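Local coordinates for synergistic-type venom protein S2C4 (Dendroaspis jamesoni kaimosae, PDB 7C28) that probably enhances the toxicity of other toxins in the venom, acting as a synergistic three-finger toxin that forms a homodimer, at residues Trp28-Met31 with Leu35-Val38; Pro47-Asp50 with Cys54-Cys57. All coordinates share one frame; numbering follows the deposited sequence.

How the contacts relate
Both contacts reach the three-stranded antiparallel sheet of a three-finger toxin, in which strand 23-32 lies between strands 35-43 and 54-58. Contact 1 pairs the middle strand with 35-43 in the second finger. Contact 2 follows it in the chain and lays the loop residues 47-50 against strand 54-58, in the third finger; of its two segments only 54-57 is a strand of the sheet. Their centres are about 12 Å apart. A probable hydrogen bond, Trp28 N to Cys54 O at 2.9 Å, ties the two, and a long, weak ion pair joins Lys29 to Asp50. Both also touch the second subunit, so neighbouring fingers of the sheet take part together in the homodimer.

Contact 1: Trp28-Met31 with Leu35-Val38; sequences WKKM and LYDV. With SO4 (sulfate ion), chain C.
The side chains of Trp28 and Tyr36 cross at about a right angle on one face of the hairpin: the indole turns an edge toward the phenol ring in an offset edge-to-face pair, with centroids 5.9 Å apart and ring planes at 69°. Val38 runs alongside Trp28, and its CG2 sits over the face of the five-membered ring, 3.8 Å from its centroid, a CH-pi contact. Lys30 slants past the CE1 and CZ side of the Tyr36 ring, its CB 3.5 Å from Tyr36 CE1. With CG anti to the backbone N (chi1 -167°) and the chain extended beyond, Lys30 runs past the phenol to a sulfate ion, where NZ donates to O2 at 2.7 Å. Tyr36 OH reaches O4 of the same sulfate, probably a crystallisation ion, which Arg40 of the second subunit also binds. On the face of Lys29 and Asp37, Asp37 CB lies 4.2 Å from Met31 CG; the Asp37 carboxylate turns away to a salt bridge with Lys34 of the second subunit. Between the faces, Lys29 and Asp37 exchange two backbone hydrogen bonds, and Met31 N bonds to Leu35 O at 2.9 Å. Trp28 and Tyr36 each meet the other's counterpart in the second subunit edge-to-face, building an aromatic cluster across the dimer. This is the antiparallel beta hairpin of the second finger in a three-finger toxin.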
ATOM      1  N   TRP A  28      -3.345  -0.107   4.389  1.00 25.81           N
ATOM      2  CA  TRP A  28      -4.559  -0.357   3.617  1.00 27.37           C
ATOM      3  C   TRP A  28      -5.208  -1.642   4.125  1.00 29.03           C
ATOM      4  O   TRP A  28      -4.664  -2.735   3.935  1.00 28.81           O
ATOM      5  CB  TRP A  28      -4.237  -0.460   2.127  1.00 27.32           C
ATOM      6  CG  TRP A  28      -4.140   0.856   1.387  1.00 28.57           C
ATOM      7  CD1 TRP A  28      -5.099   1.430   0.595  1.00 29.26           C
ATOM      8  CD2 TRP A  28      -3.010   1.739   1.346  1.00 28.70           C
ATOM      9  NE1 TRP A  28      -4.638   2.620   0.078  1.00 28.32           N
ATOM     10  CE2 TRP A  28      -3.360   2.832   0.523  1.00 28.81           C
ATOM     11  CE3 TRP A  28      -1.738   1.715   1.929  1.00 28.45           C
ATOM     12  CZ2 TRP A  28      -2.482   3.888   0.272  1.00 27.81           C
ATOM     13  CZ3 TRP A  28      -0.869   2.765   1.679  1.00 27.72           C
ATOM     14  CH2 TRP A  28      -1.246   3.835   0.858  1.00 27.16           C
ATOM     15  N   LYS A  29      -6.353  -1.516   4.793  1.00 29.43           N
ATOM     16  CA  LYS A  29      -7.135  -2.664   5.238  1.00 31.87           C
ATOM     17  C   LYS A  29      -8.425  -2.745   4.431  1.00 32.88           C
ATOM     18  O   LYS A  29      -9.126  -1.738   4.267  1.00 33.26           O
ATOM     19  CB  LYS A  29      -7.420  -2.590   6.741  1.00 33.92           C
ATOM     20  CG  LYS A  29      -6.214  -3.029   7.580  1.00 38.40           C
ATOM     21  CD  LYS A  29      -6.417  -2.880   9.082  1.00 40.07           C
ATOM     22  CE  LYS A  29      -5.579  -3.908   9.842  1.00 42.13           C
ATOM     23  NZ  LYS A  29      -4.114  -3.738   9.607  1.00 43.01           N
ATOM     24  N   LYS A  30      -8.730  -3.943   3.926  1.00 32.21           N
ATOM     25  CA  LYS A  30      -9.796  -4.123   2.946  1.00 29.93           C
ATOM     26  C   LYS A  30     -11.164  -4.214   3.615  1.00 31.57           C
ATOM     27  O   LYS A  30     -11.367  -5.017   4.529  1.00 32.25           O
ATOM     28  CB  LYS A  30      -9.527  -5.376   2.117  1.00 27.45           C
ATOM     29  CG  LYS A  30     -10.382  -5.514   0.875  1.00 27.17           C
ATOM     30  CD  LYS A  30      -9.951  -6.721   0.045  1.00 27.68           C
ATOM     31  CE  LYS A  30     -10.791  -6.865  -1.218  1.00 27.22           C
ATOM     32  NZ  LYS A  30     -10.238  -7.895  -2.145  1.00 28.71           N
ATOM     33  N   MET A  31     -12.105  -3.394   3.140  1.00 33.64           N
ATOM     34  CA  MET A  31     -13.491  -3.435   3.585  1.00 35.07           C
ATOM     35  C   MET A  31     -14.442  -4.034   2.559  1.00 32.79           C
ATOM     36  O   MET A  31     -15.515  -4.510   2.939  1.00 32.96           O
ATOM     37  CB  MET A  31     -13.983  -2.023   3.940  1.00 40.23           C
ATOM     38  CG  MET A  31     -13.159  -1.325   5.009  1.00 44.35           C
ATOM     39  SD  MET A  31     -12.850  -2.370   6.446  1.00 48.32           S
ATOM     40  CE  MET A  31     -14.519  -2.600   7.054  1.00 49.46           C
ATOM     41  N   LEU A  35     -12.513  -1.091  -1.943  1.00 23.95           N
ATOM     42  CA  LEU A  35     -12.864  -0.218  -0.824  1.00 22.39           C
ATOM     43  C   LEU A  35     -11.907  -0.496   0.328  1.00 20.46           C
ATOM     44  O   LEU A  35     -11.907  -1.595   0.891  1.00 17.96           O
ATOM     45  CB  LEU A  35     -14.316  -0.437  -0.409  1.00 23.35           C
ATOM     46  CG  LEU A  35     -14.900   0.515   0.630  1.00 26.06           C
ATOM     47  CD1 LEU A  35     -15.119   1.894   0.040  1.00 26.55           C
ATOM     48  CD2 LEU A  35     -16.205  -0.056   1.161  1.00 25.21           C
ATOM     49  N   TYR A  36     -11.093   0.502   0.678  1.00 22.40           N
ATOM     50  CA  TYR A  36     -10.040   0.348   1.672  1.00 23.31           C
ATOM     51  C   TYR A  36     -10.080   1.474   2.690  1.00 25.69           C
ATOM     52  O   TYR A  36     -10.249   2.644   2.333  1.00 23.93           O
ATOM     53  CB  TYR A  36      -8.656   0.318   1.012  1.00 21.58           C
ATOM     54  CG  TYR A  36      -8.402  -0.945   0.228  1.00 22.07           C
ATOM     55  CD1 TYR A  36      -7.850  -2.062   0.838  1.00 20.97           C
ATOM     56  CD2 TYR A  36      -8.730  -1.026  -1.118  1.00 21.46           C
ATOM     57  CE1 TYR A  36      -7.626  -3.214   0.132  1.00 22.89           C
ATOM     58  CE2 TYR A  36      -8.509  -2.178  -1.832  1.00 22.80           C
ATOM     59  CZ  TYR A  36      -7.957  -3.269  -1.203  1.00 22.50           C
ATOM     60  OH  TYR A  36      -7.732  -4.423  -1.913  1.00 24.77           O
ATOM     61  N   ASP A  37      -9.938   1.108   3.959  1.00 31.05           N
ATOM     62  CA  ASP A  37      -9.743   2.058   5.043  1.00 36.14           C
ATOM     63  C   ASP A  37      -8.250   2.157   5.336  1.00 29.71           C
ATOM     64  O   ASP A  37      -7.609   1.152   5.665  1.00 26.38           O
ATOM     65  CB  ASP A  37     -10.517   1.634   6.290  1.00 49.87           C
ATOM     66  CG  ASP A  37     -10.647   2.752   7.304  1.00 62.15           C
ATOM     67  OD1 ASP A  37     -11.595   3.557   7.186  1.00 71.44           O
ATOM     68  OD2 ASP A  37      -9.804   2.829   8.220  1.00 70.62           O
ATOM     69  N   VAL A  38      -7.693   3.356   5.203  1.00 27.21           N
ATOM     70  CA  VAL A  38      -6.259   3.575   5.358  1.00 26.74           C
ATOM     71  C   VAL A  38      -6.007   4.067   6.778  1.00 23.22           C
ATOM     72  O   VAL A  38      -6.403   5.181   7.139  1.00 19.94           O
ATOM     73  CB  VAL A  38      -5.720   4.568   4.322  1.00 26.85           C
ATOM     74  CG1 VAL A  38      -4.207   4.644   4.413  1.00 29.05           C
ATOM     75  CG2 VAL A  38      -6.148   4.153   2.929  1.00 27.10           C
TER
HETATM   76  S   SO4 C 101      -9.755  -5.741  -4.944  1.00 27.71           S
HETATM   77  O1  SO4 C 101     -11.169  -6.083  -5.051  1.00 26.72           O
HETATM   78  O2  SO4 C 101      -9.032  -6.814  -4.263  1.00 27.77           O
HETATM   79  O3  SO4 C 101      -9.184  -5.549  -6.276  1.00 27.98           O
HETATM   80  O4  SO4 C 101      -9.618  -4.500  -4.184  1.00 26.79           O

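Contact 2: Pro47-Asp50 with Cys54-Cys57; sequences PKAD and CVKC
Val55 has CG1 anti to its backbone N (chi1 159°), which spreads its two methyls toward the passing loop: CG2 meets Ala49 CB, and both methyls lie near Pro47 O. In Cys57 the sulfur stands beside the backbone N (chi1 -79°), and SG is turned to Pro47 CD, on which it packs at 3.9 Å. The tightest side-chain meeting is tip to tip, Ala49 CB against Val55 CG2 at 3.6 Å. The same alanine methyl also lies 3.7 Å from Cys54 N. Pro47 comes in at the other end: its carbonyl O rests 3.5 Å from Val55 CG1 and 3.7 Å from Val55 CG2, while ring atom CG is a looser 4.2 Å from Val55 CG1. The loop thus passes over one side of Val55, touching it with Ala49 CB and Pro47 O. In the three-finger fold, this is where the third finger's incoming loop lies along its returning strand, with its Pro47 and Cys57 end at the disulfide-bonded core. Cys57 is bonded to Cys46, immediately before Pro47, so the loop is held covalently where the proline meets the sulfur. Beyond the loop, Val55 also touches Asn27 and Cys57 touches Phe25, both on strand 23-32. The side chain of Cys54 points away from the loop, and its sulfur forms a disulfide with Cys54 of the second subunit.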
ATOM      1  N   PRO A  47       4.936  -1.655  10.274  1.00 22.53           N
ATOM      2  CA  PRO A  47       4.132  -2.871  10.425  1.00 23.16           C
ATOM      3  C   PRO A  47       4.075  -3.692   9.150  1.00 23.29           C
ATOM      4  O   PRO A  47       4.177  -3.171   8.037  1.00 23.23           O
ATOM      5  CB  PRO A  47       2.742  -2.326  10.778  1.00 22.20           C
ATOM      6  CG  PRO A  47       2.702  -0.996  10.099  1.00 20.73           C
ATOM      7  CD  PRO A  47       4.098  -0.444  10.242  1.00 21.64           C
ATOM      8  N   LYS A  48       3.919  -4.999   9.335  1.00 25.06           N
ATOM      9  CA  LYS A  48       3.634  -5.898   8.227  1.00 28.40           C
ATOM     10  C   LYS A  48       2.178  -5.747   7.801  1.00 25.34           C
ATOM     11  O   LYS A  48       1.286  -5.580   8.636  1.00 21.21           O
ATOM     12  CB  LYS A  48       3.918  -7.349   8.616  1.00 36.02           C
ATOM     13  CG  LYS A  48       5.360  -7.801   8.397  1.00 44.37           C
ATOM     14  CD  LYS A  48       6.040  -7.030   7.272  1.00 50.48           C
ATOM     15  CE  LYS A  48       7.079  -7.884   6.564  1.00 54.06           C
ATOM     16  NZ  LYS A  48       8.325  -8.008   7.364  1.00 56.60           N
ATOM     17  N   ALA A  49       1.934  -5.844   6.501  1.00 23.38           N
ATOM     18  CA  ALA A  49       0.599  -5.630   5.968  1.00 23.07           C
ATOM     19  C   ALA A  49      -0.206  -6.921   6.008  1.00 23.19           C
ATOM     20  O   ALA A  49       0.355  -8.019   6.007  1.00 23.27           O
ATOM     21  CB  ALA A  49       0.669  -5.111   4.531  1.00 23.52           C
ATOM     22  N   ASP A  50      -1.532  -6.776   6.079  1.00 25.40           N
ATOM     23  CA  ASP A  50      -2.410  -7.932   5.945  1.00 26.54           C
ATOM     24  C   ASP A  50      -2.184  -8.575   4.590  1.00 32.49           C
ATOM     25  O   ASP A  50      -1.861  -7.898   3.613  1.00 38.08           O
ATOM     26  CB  ASP A  50      -3.879  -7.525   6.062  1.00 27.06           C
ATOM     27  CG  ASP A  50      -4.228  -6.980   7.426  1.00 29.65           C
ATOM     28  OD1 ASP A  50      -3.325  -6.913   8.287  1.00 30.54           O
ATOM     29  OD2 ASP A  50      -5.405  -6.609   7.629  1.00 29.89           O
ATOM     30  N   CYS A  54      -1.616  -3.470   2.109  1.00 28.94           N
ATOM     31  CA  CYS A  54      -0.374  -2.822   1.714  1.00 27.32           C
ATOM     32  C   CYS A  54      -0.016  -1.782   2.769  1.00 26.82           C
ATOM     33  O   CYS A  54      -0.901  -1.216   3.418  1.00 28.38           O
ATOM     34  CB  CYS A  54      -0.533  -2.176   0.326  1.00 25.10           C
ATOM     35  SG  CYS A  54       0.982  -1.749  -0.579  1.00 22.07           S
ATOM     36  N   VAL A  55       1.284  -1.538   2.940  1.00 25.53           N
ATOM     37  CA  VAL A  55       1.788  -0.611   3.951  1.00 23.98           C
ATOM     38  C   VAL A  55       2.818   0.300   3.297  1.00 22.91           C
ATOM     39  O   VAL A  55       3.655  -0.158   2.511  1.00 24.45           O
ATOM     40  CB  VAL A  55       2.404  -1.353   5.164  1.00 21.68           C
ATOM     41  CG1 VAL A  55       3.361  -0.444   5.957  1.00 20.18           C
ATOM     42  CG2 VAL A  55       1.313  -1.887   6.090  1.00 21.60           C
ATOM     43  N   LYS A  56       2.778   1.583   3.641  1.00 20.39           N
ATOM     44  CA  LYS A  56       3.806   2.526   3.228  1.00 24.14           C
ATOM     45  C   LYS A  56       4.349   3.212   4.472  1.00 24.87           C
ATOM     46  O   LYS A  56       3.572   3.664   5.318  1.00 25.13           O
ATOM     47  CB  LYS A  56       3.257   3.547   2.226  1.00 22.48           C
ATOM     48  CG  LYS A  56       4.133   4.782   2.044  1.00 24.64           C
ATOM     49  CD  LYS A  56       3.531   5.736   1.017  1.00 23.72           C
ATOM     50  CE  LYS A  56       4.367   6.991   0.866  1.00 24.47           C
ATOM     51  NZ  LYS A  56       3.689   7.989  -0.009  1.00 26.12           N
ATOM     52  N   CYS A  57       5.676   3.267   4.594  1.00 25.22           N
ATOM     53  CA  CYS A  57       6.325   3.865   5.752  1.00 26.04           C
ATOM     54  C   CYS A  57       7.323   4.926   5.314  1.00 26.13           C
ATOM     55  O   CYS A  57       8.072   4.728   4.354  1.00 24.16           O
ATOM     56  CB  CYS A  57       7.056   2.808   6.590  1.00 28.21           C
ATOM     57  SG  CYS A  57       6.013   1.810   7.682  1.00 30.99           S
TER